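Long-range contacts in ferritin heavy chain (Trichoplusia ni, PDB 1Z6O), which oxidises ferrous iron with dioxygen at a ferroxidase centre and, together with light chains in a secreted 24-subunit shell, stores it as ferric mineral: residues Q28-E32 / D118-I123; E32-S36 / E67-A71; A112-S117 / Q157-A161; M25-I29 / L74-L78. The contacts are given in a common frame with arbitrary orientation. Numbering follows the deposited sequence.

Contact 1. Residues Q28-E32 / D118-I123; sequences QIQME and DVTKSI. With FE (Fe (III) ion), chain B.
This is a side-chain-mediated helix-helix contact beside the iron site, joining the first helix of the ferritin bundle (19-47) to the third (105-132). Both segments are regular alpha-helix, with phi/psi close to -64/-40 throughout, and run antiparallel: the short axes make an angle of 169° and come no nearer than 10.9 Å, so long side chains must span the gap. Register is set by Gln28 CA to Ile123 CA, 7.2 Å, and Met31 CA to Val119 CA, 7.6 Å. Gln28 (t, p) folds its amide across: Ser122 OG donates to Gln28 OE1 at 2.5 Å, while Gln28 NE2 donates to Glu32 OE1 at 3.0 Å, one turn further along its own helix. In the four-helix bundle of ferritin, this relay links helix 105-132 to the ferroxidase centre. Glu32 (m, m) binds the Fe(III) ion through OE2 at 2.0 Å, and two waters, each 2.0 Å from the metal, share its coordination sphere with Glu67 and His70 of helix 54-80. The other carboxylate oxygen, Glu32 OE1, lies 3.8 Å from Val119 CG1. Toward the more exposed flank, extended Met31 (t, t, t) reaches over the facing helix, its SD 3.4 Å from Ser122 CB and its CE 4.0 Å from Val119 CG2 and 3.6 Å from the carbonyl Asp118 O. Behind Val119 and Ile123, Gln153 of helix 139-168 packs against both side chains.

Contact 2. Residues E32-S36 / E67-A71; sequences EVGAS and EREHA. With FE (Fe (III) ion), chain B.
Glu32, at the start of the 32-36 segment, takes rotamer m, m and sends its carboxylate to an Fe(III) ion between two antiparallel helices. Glu32 OE2 binds Fe at 2.0 Å; from the facing segment come Glu67 OE1 at 2.1 Å and His70 ND1 at 2.0 Å, with Glu67 in m, m and His70 in chi1 m. Waters 1 and 2, each 2.0 Å from the metal, complete five ligands, and water 1 donates to Glu67 OE2 at 2.7 Å. The shared metal explains why Glu32 OE2 and Glu67 OE1 lie just 2.6 Å apart. Glu32 OE1 instead accepts a hydrogen bond from Gln28. Next, Val33 points its CA-to-CB bond away, yet its CG2 touches Ala71 CB at 3.8 Å. Glu32 of helix 19-47 with the E-x-x-H pair Glu67/His70 of helix 54-80 supplies the iron site 1 part of the ferritin diiron centre; Glu67 is inferred to bridge to a second iron, with Glu116. Beyond Gly34, Ala35 CB meets Glu67 CG at 3.8 Å. Ser36 (p) turns OG back to its own helix, donating to Val33 O at 2.7 Å, while its CB lies 3.7 Å from Glu67 CB. Both segments are regular helix, axes 7.9 Å apart and crossing at -165°, with CA pairs Glu32-Ala71 at 5.4 Å and Ser36-Glu67 at 5.0 Å. Arg68 leads outward to a salt bridge with Asp81 of a light chain.

Contact 3. Residues A112-S117 / Q157-A161; sequences ALSMES and QRDLA
Helices 105-132 and 139-168, the third and fourth of the ferritin bundle, pack antiparallel here, their short axes 9.4 Å apart and crossing at -162°. Both segments have regular helical backbone, and the register centres on Leu113 CA and Leu160 CA, 5.8 Å apart. Gln157 (m, t) opens the second segment by stretching across to the carboxyl side of the first: Gln157 NE2 makes a weak hydrogen bond to the carbonyl Glu116 O at 3.4 Å and lies 3.3 Å from Ser117 CA. Its own carbonyl Gln157 O is touched by Leu113 CD1 at 3.6 Å. One turn on, Leu160 (m, t) points its CA-to-CB bond at the partner helix and fits CD1 between Ala112 CB, 3.9 Å away, and Glu116 CG, 3.6 Å away; Leu160 CB also meets Leu113 CB at 4.3 Å. Ala161 closes the segment, its small CB 4.0 Å from CD2 of Leu113 (t, p). Trp14 of a second heavy chain packs on Leu113, Gln157 and Ala161, so this face also belongs to a subunit interface. Glu116 meets 157-161 through its CB, CG and backbone O. Apolar side chains and one weak hydrogen bond thus join the segments, while the Glu116 carboxylate, held by hydrogen bonds with Tyr39 and Gln153, is left at the inferred second iron site.

Contact 4. Residues M25-I29 / L74-L78; sequences MRQQI and LIEYL
Apolar packing dominates between 25-29 and 74-78, two regular helical segments running antiparallel with short axes 10.2 Å apart and crossing at -153°. Leu74 and Ile29 set the register, CA to CA 6.4 Å. Leu74 (m, t) points its CA-to-CB bond at the first helix and lies among three side chains: its CB is 3.5 Å from Ile29 CG1, its CD1 3.6 Å from Gln28 CG and its CD2 3.8 Å from Met25 CE. Ile29 (m, t) extends CD1 between Ile75 CG1 and Leu78 CD1, each 3.7 Å away, and Met25 CB touches Leu78 CD2 at 4.0 Å. In the ferritin four-helix bundle this is the hydrophobic core between helices 19-47 and 54-80; Leu145 and Phe149 of helix 139-168 pack on Leu74 as well. A looser apolar touch is made by the methyl of Met25 (m, m, m), whose CE lies 4.1 Å from Tyr77 CD2. The polar ends find their partners in other parts of the chain: Gln28 contributes its aliphatic CG here, while its amide hydrogen-bonds Ser122 and the iron ligand Glu32, and the hydroxyl of Tyr77 (t) bonds to His140 and Arg81.

Overall arrangement
Contacts 2 and 4 join the same two helices, 19-47 and 54-80, at successive levels, and both are buried; contact 2 spends its burial on metal ligands, contact 4 on aliphatic packing. Contact 1 shares Glu32 with contact 2 and Gln28 and Ile29 with contact 4, but turns to helix 105-132 and is only partly buried, with Met31 and Asp118 toward the solvent side. Contact 3, also buried, carries that helix on to 139-168; its centre lies about 22 Å from that of contact 4, across the chain's centre. Contacts 2 and 3 meet where the like-charged Glu67 OE2 and Glu116 OE2 lie 3.2 Å apart, consistent with the inferred second iron site.

Contact 1. Residues Q28-E32 / D118-I123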
loop_
_atom_site.group_PDB
_atom_site.type_symbol
_atom_site.label_atom_id
_atom_site.label_comp_id
_atom_site.label_asym_id
_atom_site.label_seq_id
_atom_site.Cartn_x
_atom_site.Cartn_y
_atom_site.Cartn_z
ATOM N N GLN M 28 -21.838 -51.652 -12.684
ATOM C CA GLN M 28 -21.427 -50.788 -11.571
ATOM C C GLN M 28 -22.006 -49.377 -11.747
ATOM O O GLN M 28 -22.396 -48.729 -10.776
ATOM C CB GLN M 28 -19.894 -50.703 -11.489
ATOM C CG GLN M 28 -19.386 -50.002 -10.217
ATOM C CD GLN M 28 -19.813 -50.752 -8.965
ATOM O OE1 GLN M 28 -19.775 -51.975 -8.935
ATOM N NE2 GLN M 28 -20.216 -50.022 -7.925
ATOM N N ILE M 29 -22.052 -48.898 -12.989
ATOM C CA ILE M 29 -22.606 -47.571 -13.258
ATOM C C ILE M 29 -24.065 -47.515 -12.795
ATOM O O ILE M 29 -24.481 -46.552 -12.138
ATOM C CB ILE M 29 -22.466 -47.230 -14.766
ATOM C CG1 ILE M 29 -20.990 -46.916 -15.063
ATOM C CG2 ILE M 29 -23.364 -46.036 -15.152
ATOM C CD1 ILE M 29 -20.612 -46.962 -16.566
ATOM N N GLN M 30 -24.842 -48.551 -13.104
ATOM C CA GLN M 30 -26.241 -48.577 -12.672
ATOM C C GLN M 30 -26.310 -48.642 -11.143
ATOM O O GLN M 30 -27.180 -48.028 -10.523
ATOM C CB GLN M 30 -26.990 -49.785 -13.275
ATOM C CG GLN M 30 -28.427 -49.967 -12.724
ATOM C CD GLN M 30 -29.329 -48.765 -13.010
ATOM O OE1 GLN M 30 -29.431 -48.321 -14.145
ATOM N NE2 GLN M 30 -29.989 -48.243 -11.979
ATOM N N MET M 31 -25.395 -49.383 -10.530
ATOM C CA MET M 31 -25.392 -49.478 -9.073
ATOM C C MET M 31 -25.122 -48.115 -8.411
ATOM O O MET M 31 -25.745 -47.781 -7.404
ATOM C CB MET M 31 -24.343 -50.487 -8.601
ATOM C CG MET M 31 -24.374 -50.700 -7.088
ATOM S SD MET M 31 -23.178 -51.942 -6.562
ATOM C CE MET M 31 -23.983 -52.533 -4.997
ATOM N N GLU M 32 -24.196 -47.334 -8.966
ATOM C CA GLU M 32 -23.892 -46.008 -8.404
ATOM C C GLU M 32 -25.129 -45.115 -8.529
ATOM O O GLU M 32 -25.461 -44.371 -7.607
ATOM C CB GLU M 32 -22.723 -45.341 -9.148
ATOM C CG GLU M 32 -21.413 -46.138 -9.134
ATOM C CD GLU M 32 -20.731 -46.207 -7.767
ATOM O OE1 GLU M 32 -19.863 -47.099 -7.594
ATOM O OE2 GLU M 32 -21.028 -45.377 -6.876
ATOM N N ASP M 118 -21.957 -52.909 0.324
ATOM C CA ASP M 118 -22.363 -53.622 -0.900
ATOM C C ASP M 118 -21.630 -53.065 -2.123
ATOM O O ASP M 118 -21.228 -53.816 -3.022
ATOM C CB ASP M 118 -23.865 -53.475 -1.162
ATOM C CG ASP M 118 -24.709 -54.287 -0.205
ATOM O OD1 ASP M 118 -24.172 -55.228 0.419
ATOM O OD2 ASP M 118 -25.917 -53.991 -0.090
ATOM N N VAL M 119 -21.477 -51.746 -2.177
ATOM C CA VAL M 119 -20.773 -51.130 -3.303
ATOM C C VAL M 119 -19.302 -51.549 -3.301
ATOM O O VAL M 119 -18.729 -51.827 -4.353
ATOM C CB VAL M 119 -20.884 -49.577 -3.256
ATOM C CG1 VAL M 119 -19.904 -48.938 -4.252
ATOM C CG2 VAL M 119 -22.317 -49.159 -3.595
ATOM N N THR M 120 -18.692 -51.614 -2.121
ATOM C CA THR M 120 -17.286 -52.014 -2.028
ATOM C C THR M 120 -17.107 -53.434 -2.564
ATOM O O THR M 120 -16.183 -53.726 -3.326
ATOM C CB THR M 120 -16.806 -51.952 -0.570
ATOM O OG1 THR M 120 -16.959 -50.610 -0.097
ATOM C CG2 THR M 120 -15.325 -52.372 -0.452
ATOM N N LYS M 121 -18.000 -54.321 -2.161
ATOM C CA LYS M 121 -17.943 -55.706 -2.612
ATOM C C LYS M 121 -18.145 -55.769 -4.135
ATOM O O LYS M 121 -17.471 -56.527 -4.839
ATOM C CB LYS M 121 -19.032 -56.499 -1.891
ATOM C CG LYS M 121 -19.066 -57.972 -2.199
ATOM C CD LYS M 121 -20.122 -58.642 -1.317
ATOM C CE LYS M 121 -20.376 -60.076 -1.752
ATOM N NZ LYS M 121 -21.516 -60.691 -1.004
ATOM N N SER M 122 -19.067 -54.965 -4.648
ATOM C CA SER M 122 -19.318 -54.955 -6.084
ATOM C C SER M 122 -18.093 -54.441 -6.865
ATOM O O SER M 122 -17.737 -54.993 -7.910
ATOM C CB SER M 122 -20.561 -54.098 -6.386
ATOM O OG SER M 122 -20.766 -54.014 -7.785
ATOM N N ILE M 123 -17.440 -53.390 -6.368
ATOM C CA ILE M 123 -16.247 -52.871 -7.047
ATOM C C ILE M 123 -15.141 -53.941 -7.036
ATOM O O ILE M 123 -14.432 -54.115 -8.022
ATOM C CB ILE M 123 -15.735 -51.568 -6.358
ATOM C CG1 ILE M 123 -16.733 -50.429 -6.643
ATOM C CG2 ILE M 123 -14.335 -51.182 -6.892
ATOM C CD1 ILE M 123 -16.575 -49.233 -5.723
HETATM FE FE FE B . -20.154 -44.726 -5.243
HETATM O O HOH W 1 -20.042 -45.302 -3.278
HETATM O O HOH W 2 -18.585 -45.955 -5.719
#

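Contact 2. Residues E32-S36 / E67-A71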
loop_
_atom_site.group_PDB
_atom_site.type_symbol
_atom_site.label_atom_id
_atom_site.label_comp_id
_atom_site.label_asym_id
_atom_site.label_seq_id
_atom_site.Cartn_x
_atom_site.Cartn_y
_atom_site.Cartn_z
ATOM N N GLU M 32 -24.196 -47.334 -8.966
ATOM C CA GLU M 32 -23.892 -46.008 -8.404
ATOM C C GLU M 32 -25.129 -45.115 -8.529
ATOM O O GLU M 32 -25.461 -44.371 -7.607
ATOM C CB GLU M 32 -22.723 -45.341 -9.148
ATOM C CG GLU M 32 -21.413 -46.138 -9.134
ATOM C CD GLU M 32 -20.731 -46.207 -7.767
ATOM O OE1 GLU M 32 -19.863 -47.099 -7.594
ATOM O OE2 GLU M 32 -21.028 -45.377 -6.876
ATOM N N VAL M 33 -25.801 -45.176 -9.675
ATOM C CA VAL M 33 -27.007 -44.367 -9.871
ATOM C C VAL M 33 -28.079 -44.794 -8.868
ATOM O O VAL M 33 -28.745 -43.947 -8.264
ATOM C CB VAL M 33 -27.525 -44.484 -11.335
ATOM C CG1 VAL M 33 -28.930 -43.865 -11.467
ATOM C CG2 VAL M 33 -26.553 -43.748 -12.268
ATOM N N GLY M 34 -28.240 -46.103 -8.679
ATOM C CA GLY M 34 -29.213 -46.593 -7.711
ATOM C C GLY M 34 -28.891 -46.065 -6.314
ATOM O O GLY M 34 -29.789 -45.701 -5.552
ATOM N N ALA M 35 -27.610 -46.029 -5.962
ATOM C CA ALA M 35 -27.219 -45.511 -4.657
ATOM C C ALA M 35 -27.553 -44.016 -4.574
ATOM O O ALA M 35 -28.027 -43.560 -3.532
ATOM C CB ALA M 35 -25.716 -45.739 -4.409
ATOM N N SER M 36 -27.336 -43.253 -5.654
ATOM C CA SER M 36 -27.654 -41.823 -5.598
ATOM C C SER M 36 -29.139 -41.623 -5.327
ATOM O O SER M 36 -29.509 -40.737 -4.561
ATOM C CB SER M 36 -27.260 -41.057 -6.892
ATOM O OG SER M 36 -28.164 -41.280 -7.977
ATOM N N GLU M 67 -22.549 -39.878 -5.263
ATOM C CA GLU M 67 -22.750 -41.139 -5.995
ATOM C C GLU M 67 -22.985 -40.847 -7.482
ATOM O O GLU M 67 -22.572 -41.618 -8.354
ATOM C CB GLU M 67 -23.935 -41.937 -5.431
ATOM C CG GLU M 67 -23.717 -42.499 -4.009
ATOM C CD GLU M 67 -22.438 -43.347 -3.877
ATOM O OE1 GLU M 67 -22.047 -44.010 -4.864
ATOM O OE2 GLU M 67 -21.829 -43.365 -2.779
ATOM N N ARG M 68 -23.671 -39.749 -7.774
ATOM C CA ARG M 68 -23.892 -39.368 -9.168
ATOM C C ARG M 68 -22.523 -39.085 -9.800
ATOM O O ARG M 68 -22.276 -39.452 -10.951
ATOM C CB ARG M 68 -24.792 -38.126 -9.238
ATOM C CG ARG M 68 -24.934 -37.504 -10.630
ATOM C CD ARG M 68 -26.042 -36.419 -10.610
ATOM N NE ARG M 68 -26.168 -35.710 -11.888
ATOM C CZ ARG M 68 -25.456 -34.642 -12.232
ATOM N NH1 ARG M 68 -25.647 -34.069 -13.420
ATOM N NH2 ARG M 68 -24.564 -34.135 -11.385
ATOM N N GLU M 69 -21.630 -38.430 -9.058
ATOM C CA GLU M 69 -20.285 -38.159 -9.588
ATOM C C GLU M 69 -19.528 -39.483 -9.822
ATOM O O GLU M 69 -18.754 -39.592 -10.770
ATOM C CB GLU M 69 -19.458 -37.295 -8.624
ATOM C CG GLU M 69 -19.955 -35.855 -8.435
ATOM C CD GLU M 69 -19.948 -35.039 -9.729
ATOM O OE1 GLU M 69 -18.989 -35.180 -10.524
ATOM O OE2 GLU M 69 -20.894 -34.247 -9.946
ATOM N N HIS M 70 -19.720 -40.473 -8.949
ATOM C CA HIS M 70 -19.047 -41.772 -9.130
ATOM C C HIS M 70 -19.512 -42.404 -10.439
ATOM O O HIS M 70 -18.707 -42.963 -11.189
ATOM C CB HIS M 70 -19.370 -42.748 -7.982
ATOM C CG HIS M 70 -18.775 -42.359 -6.666
ATOM N ND1 HIS M 70 -19.069 -43.023 -5.490
ATOM C CD2 HIS M 70 -17.914 -41.365 -6.334
ATOM C CE1 HIS M 70 -18.419 -42.449 -4.492
ATOM N NE2 HIS M 70 -17.711 -41.442 -4.978
ATOM N N ALA M 71 -20.815 -42.347 -10.700
ATOM C CA ALA M 71 -21.340 -42.907 -11.941
ATOM C C ALA M 71 -20.693 -42.191 -13.134
ATOM O O ALA M 71 -20.272 -42.827 -14.104
ATOM C CB ALA M 71 -22.859 -42.737 -12.000
HETATM FE FE FE B . -20.154 -44.726 -5.243
HETATM O O HOH W 1 -20.042 -45.302 -3.278
HETATM O O HOH W 2 -18.585 -45.955 -5.719
#

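Contact 3. Residues A112-S117 / Q157-A161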
loop_
_atom_site.group_PDB
_atom_site.type_symbol
_atom_site.label_atom_id
_atom_site.label_comp_id
_atom_site.label_asym_id
_atom_site.label_seq_id
_atom_site.Cartn_x
_atom_site.Cartn_y
_atom_site.Cartn_z
ATOM N N ALA M 112 -26.936 -46.762 5.321
ATOM C CA ALA M 112 -25.907 -46.202 4.432
ATOM C C ALA M 112 -24.625 -47.050 4.498
ATOM O O ALA M 112 -23.994 -47.323 3.475
ATOM C CB ALA M 112 -25.583 -44.755 4.824
ATOM N N LEU M 113 -24.235 -47.450 5.703
ATOM C CA LEU M 113 -23.027 -48.268 5.863
ATOM C C LEU M 113 -23.174 -49.583 5.082
ATOM O O LEU M 113 -22.248 -50.029 4.410
ATOM C CB LEU M 113 -22.780 -48.564 7.351
ATOM C CG LEU M 113 -21.604 -49.485 7.724
ATOM C CD1 LEU M 113 -20.289 -48.942 7.134
ATOM C CD2 LEU M 113 -21.510 -49.573 9.262
ATOM N N SER M 114 -24.348 -50.196 5.171
ATOM C CA SER M 114 -24.616 -51.443 4.459
ATOM C C SER M 114 -24.612 -51.229 2.933
ATOM O O SER M 114 -24.127 -52.074 2.180
ATOM C CB SER M 114 -25.969 -52.009 4.925
ATOM O OG SER M 114 -26.350 -53.104 4.124
ATOM N N MET M 115 -25.159 -50.104 2.475
ATOM C CA MET M 115 -25.156 -49.788 1.041
ATOM C C MET M 115 -23.702 -49.624 0.572
ATOM O O MET M 115 -23.322 -50.116 -0.489
ATOM C CB MET M 115 -25.881 -48.458 0.758
ATOM C CG MET M 115 -27.377 -48.429 1.045
ATOM S SD MET M 115 -28.012 -46.695 0.976
ATOM C CE MET M 115 -27.353 -46.195 -0.674
ATOM N N GLU M 116 -22.893 -48.906 1.350
ATOM C CA GLU M 116 -21.493 -48.688 0.970
ATOM C C GLU M 116 -20.732 -50.011 0.958
ATOM O O GLU M 116 -19.920 -50.264 0.074
ATOM C CB GLU M 116 -20.812 -47.700 1.929
ATOM C CG GLU M 116 -21.343 -46.263 1.812
ATOM C CD GLU M 116 -21.296 -45.719 0.377
ATOM O OE1 GLU M 116 -20.360 -46.071 -0.375
ATOM O OE2 GLU M 116 -22.191 -44.927 -0.002
ATOM N N SER M 117 -21.006 -50.849 1.950
ATOM C CA SER M 117 -20.378 -52.162 2.057
ATOM C C SER M 117 -20.713 -52.991 0.791
ATOM O O SER M 117 -19.853 -53.699 0.244
ATOM C CB SER M 117 -20.898 -52.852 3.349
ATOM O OG SER M 117 -20.344 -54.138 3.486
ATOM N N GLN M 157 -16.720 -45.894 4.592
ATOM C CA GLN M 157 -17.265 -46.889 5.517
ATOM C C GLN M 157 -16.826 -46.587 6.942
ATOM O O GLN M 157 -17.630 -46.630 7.868
ATOM C CB GLN M 157 -16.785 -48.308 5.143
ATOM C CG GLN M 157 -17.412 -48.825 3.866
ATOM C CD GLN M 157 -16.813 -50.138 3.383
ATOM O OE1 GLN M 157 -15.755 -50.600 3.854
ATOM N NE2 GLN M 157 -17.473 -50.733 2.428
ATOM N N ARG M 158 -15.543 -46.286 7.124
ATOM C CA ARG M 158 -15.049 -46.002 8.467
ATOM C C ARG M 158 -15.752 -44.772 9.032
ATOM O O ARG M 158 -16.086 -44.727 10.216
ATOM C CB ARG M 158 -13.530 -45.772 8.453
ATOM C CG ARG M 158 -12.954 -45.312 9.817
ATOM C CD ARG M 158 -13.172 -46.340 10.957
ATOM N NE ARG M 158 -12.659 -45.808 12.226
ATOM C CZ ARG M 158 -13.309 -44.948 13.004
ATOM N NH1 ARG M 158 -14.527 -44.525 12.665
ATOM N NH2 ARG M 158 -12.722 -44.465 14.103
ATOM N N ASP M 159 -15.973 -43.773 8.187
ATOM C CA ASP M 159 -16.646 -42.559 8.645
ATOM C C ASP M 159 -18.078 -42.866 9.101
ATOM O O ASP M 159 -18.483 -42.470 10.195
ATOM C CB ASP M 159 -16.665 -41.513 7.534
ATOM C CG ASP M 159 -17.268 -40.198 7.999
ATOM O OD1 ASP M 159 -18.361 -39.848 7.528
ATOM O OD2 ASP M 159 -16.653 -39.523 8.852
ATOM N N LEU M 160 -18.838 -43.581 8.271
ATOM C CA LEU M 160 -20.218 -43.945 8.622
ATOM C C LEU M 160 -20.282 -44.858 9.842
ATOM O O LEU M 160 -21.170 -44.709 10.685
ATOM C CB LEU M 160 -20.908 -44.651 7.449
ATOM C CG LEU M 160 -21.242 -43.757 6.246
ATOM C CD1 LEU M 160 -21.656 -44.635 5.053
ATOM C CD2 LEU M 160 -22.376 -42.787 6.631
ATOM N N ALA M 161 -19.363 -45.820 9.930
ATOM C CA ALA M 161 -19.353 -46.743 11.070
ATOM C C ALA M 161 -19.109 -45.970 12.369
ATOM O O ALA M 161 -19.742 -46.246 13.390
ATOM C CB ALA M 161 -18.262 -47.815 10.883
#

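Contact 4. Residues M25-I29 / L74-L78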
loop_
_atom_site.group_PDB
_atom_site.type_symbol
_atom_site.label_atom_id
_atom_site.label_comp_id
_atom_site.label_asym_id
_atom_site.label_seq_id
_atom_site.Cartn_x
_atom_site.Cartn_y
_atom_site.Cartn_z
ATOM N N MET M 25 -18.426 -53.135 -15.549
ATOM C CA MET M 25 -18.386 -51.680 -15.378
ATOM C C MET M 25 -19.776 -51.087 -15.629
ATOM O O MET M 25 -20.210 -50.190 -14.906
ATOM C CB MET M 25 -17.386 -51.049 -16.358
ATOM C CG MET M 25 -15.934 -51.235 -15.950
ATOM S SD MET M 25 -15.491 -50.084 -14.597
ATOM C CE MET M 25 -15.250 -48.549 -15.566
ATOM N N ARG M 26 -20.473 -51.576 -16.658
ATOM C CA ARG M 26 -21.815 -51.072 -16.964
ATOM C C ARG M 26 -22.763 -51.344 -15.795
ATOM O O ARG M 26 -23.610 -50.510 -15.447
ATOM C CB ARG M 26 -22.361 -51.727 -18.252
ATOM C CG ARG M 26 -21.595 -51.321 -19.537
ATOM C CD ARG M 26 -22.135 -52.090 -20.769
ATOM N NE ARG M 26 -23.548 -51.774 -20.968
ATOM C CZ ARG M 26 -23.995 -50.797 -21.750
ATOM N NH1 ARG M 26 -23.147 -50.041 -22.434
ATOM N NH2 ARG M 26 -25.293 -50.543 -21.809
ATOM N N GLN M 27 -22.627 -52.516 -15.188
ATOM C CA GLN M 27 -23.469 -52.862 -14.052
ATOM C C GLN M 27 -23.119 -51.960 -12.857
ATOM O O GLN M 27 -23.998 -51.547 -12.100
ATOM C CB GLN M 27 -23.266 -54.333 -13.677
ATOM C CG GLN M 27 -24.139 -54.803 -12.532
ATOM C CD GLN M 27 -24.145 -56.320 -12.395
ATOM O OE1 GLN M 27 -24.428 -57.041 -13.359
ATOM N NE2 GLN M 27 -23.833 -56.812 -11.197
ATOM N N GLN M 28 -21.838 -51.652 -12.684
ATOM C CA GLN M 28 -21.427 -50.788 -11.571
ATOM C C GLN M 28 -22.006 -49.377 -11.747
ATOM O O GLN M 28 -22.396 -48.729 -10.776
ATOM C CB GLN M 28 -19.894 -50.703 -11.489
ATOM C CG GLN M 28 -19.386 -50.002 -10.217
ATOM C CD GLN M 28 -19.813 -50.752 -8.965
ATOM O OE1 GLN M 28 -19.775 -51.975 -8.935
ATOM N NE2 GLN M 28 -20.216 -50.022 -7.925
ATOM N N ILE M 29 -22.052 -48.898 -12.989
ATOM C CA ILE M 29 -22.606 -47.571 -13.258
ATOM C C ILE M 29 -24.065 -47.515 -12.795
ATOM O O ILE M 29 -24.481 -46.552 -12.138
ATOM C CB ILE M 29 -22.466 -47.230 -14.766
ATOM C CG1 ILE M 29 -20.990 -46.916 -15.063
ATOM C CG2 ILE M 29 -23.364 -46.036 -15.152
ATOM C CD1 ILE M 29 -20.612 -46.962 -16.566
ATOM N N LEU M 74 -17.086 -43.356 -13.867
ATOM C CA LEU M 74 -16.999 -44.666 -14.525
ATOM C C LEU M 74 -17.352 -44.525 -16.001
ATOM O O LEU M 74 -16.730 -45.152 -16.861
ATOM C CB LEU M 74 -17.945 -45.665 -13.847
ATOM C CG LEU M 74 -17.564 -45.990 -12.391
ATOM C CD1 LEU M 74 -18.670 -46.840 -11.761
ATOM C CD2 LEU M 74 -16.216 -46.741 -12.346
ATOM N N ILE M 75 -18.364 -43.714 -16.296
ATOM C CA ILE M 75 -18.752 -43.476 -17.686
ATOM C C ILE M 75 -17.586 -42.803 -18.430
ATOM O O ILE M 75 -17.259 -43.184 -19.560
ATOM C CB ILE M 75 -20.012 -42.570 -17.765
ATOM C CG1 ILE M 75 -21.236 -43.360 -17.276
ATOM C CG2 ILE M 75 -20.220 -42.062 -19.209
ATOM C CD1 ILE M 75 -22.476 -42.486 -17.019
ATOM N N GLU M 76 -16.959 -41.804 -17.808
ATOM C CA GLU M 76 -15.825 -41.127 -18.452
ATOM C C GLU M 76 -14.679 -42.100 -18.718
ATOM O O GLU M 76 -13.966 -41.966 -19.711
ATOM C CB GLU M 76 -15.298 -39.972 -17.582
ATOM C CG GLU M 76 -16.267 -38.798 -17.455
ATOM C CD GLU M 76 -16.338 -37.944 -18.714
ATOM O OE1 GLU M 76 -17.339 -37.216 -18.878
ATOM O OE2 GLU M 76 -15.390 -37.984 -19.533
ATOM N N TYR M 77 -14.476 -43.062 -17.823
ATOM C CA TYR M 77 -13.395 -44.027 -18.030
ATOM C C TYR M 77 -13.696 -44.848 -19.298
ATOM O O TYR M 77 -12.831 -45.035 -20.153
ATOM C CB TYR M 77 -13.260 -44.972 -16.819
ATOM C CG TYR M 77 -12.042 -45.859 -16.946
ATOM C CD1 TYR M 77 -10.817 -45.466 -16.403
ATOM C CD2 TYR M 77 -12.079 -47.018 -17.729
ATOM C CE1 TYR M 77 -9.648 -46.200 -16.648
ATOM C CE2 TYR M 77 -10.917 -47.759 -17.985
ATOM C CZ TYR M 77 -9.707 -47.337 -17.446
ATOM O OH TYR M 77 -8.543 -48.009 -17.752
ATOM N N LEU M 78 -14.921 -45.350 -19.418
ATOM C CA LEU M 78 -15.282 -46.129 -20.607
ATOM C C LEU M 78 -15.093 -45.295 -21.884
ATOM O O LEU M 78 -14.590 -45.793 -22.892
ATOM C CB LEU M 78 -16.742 -46.611 -20.515
ATOM C CG LEU M 78 -17.053 -47.622 -19.393
ATOM C CD1 LEU M 78 -18.525 -48.028 -19.463
ATOM C CD2 LEU M 78 -16.159 -48.861 -19.537
#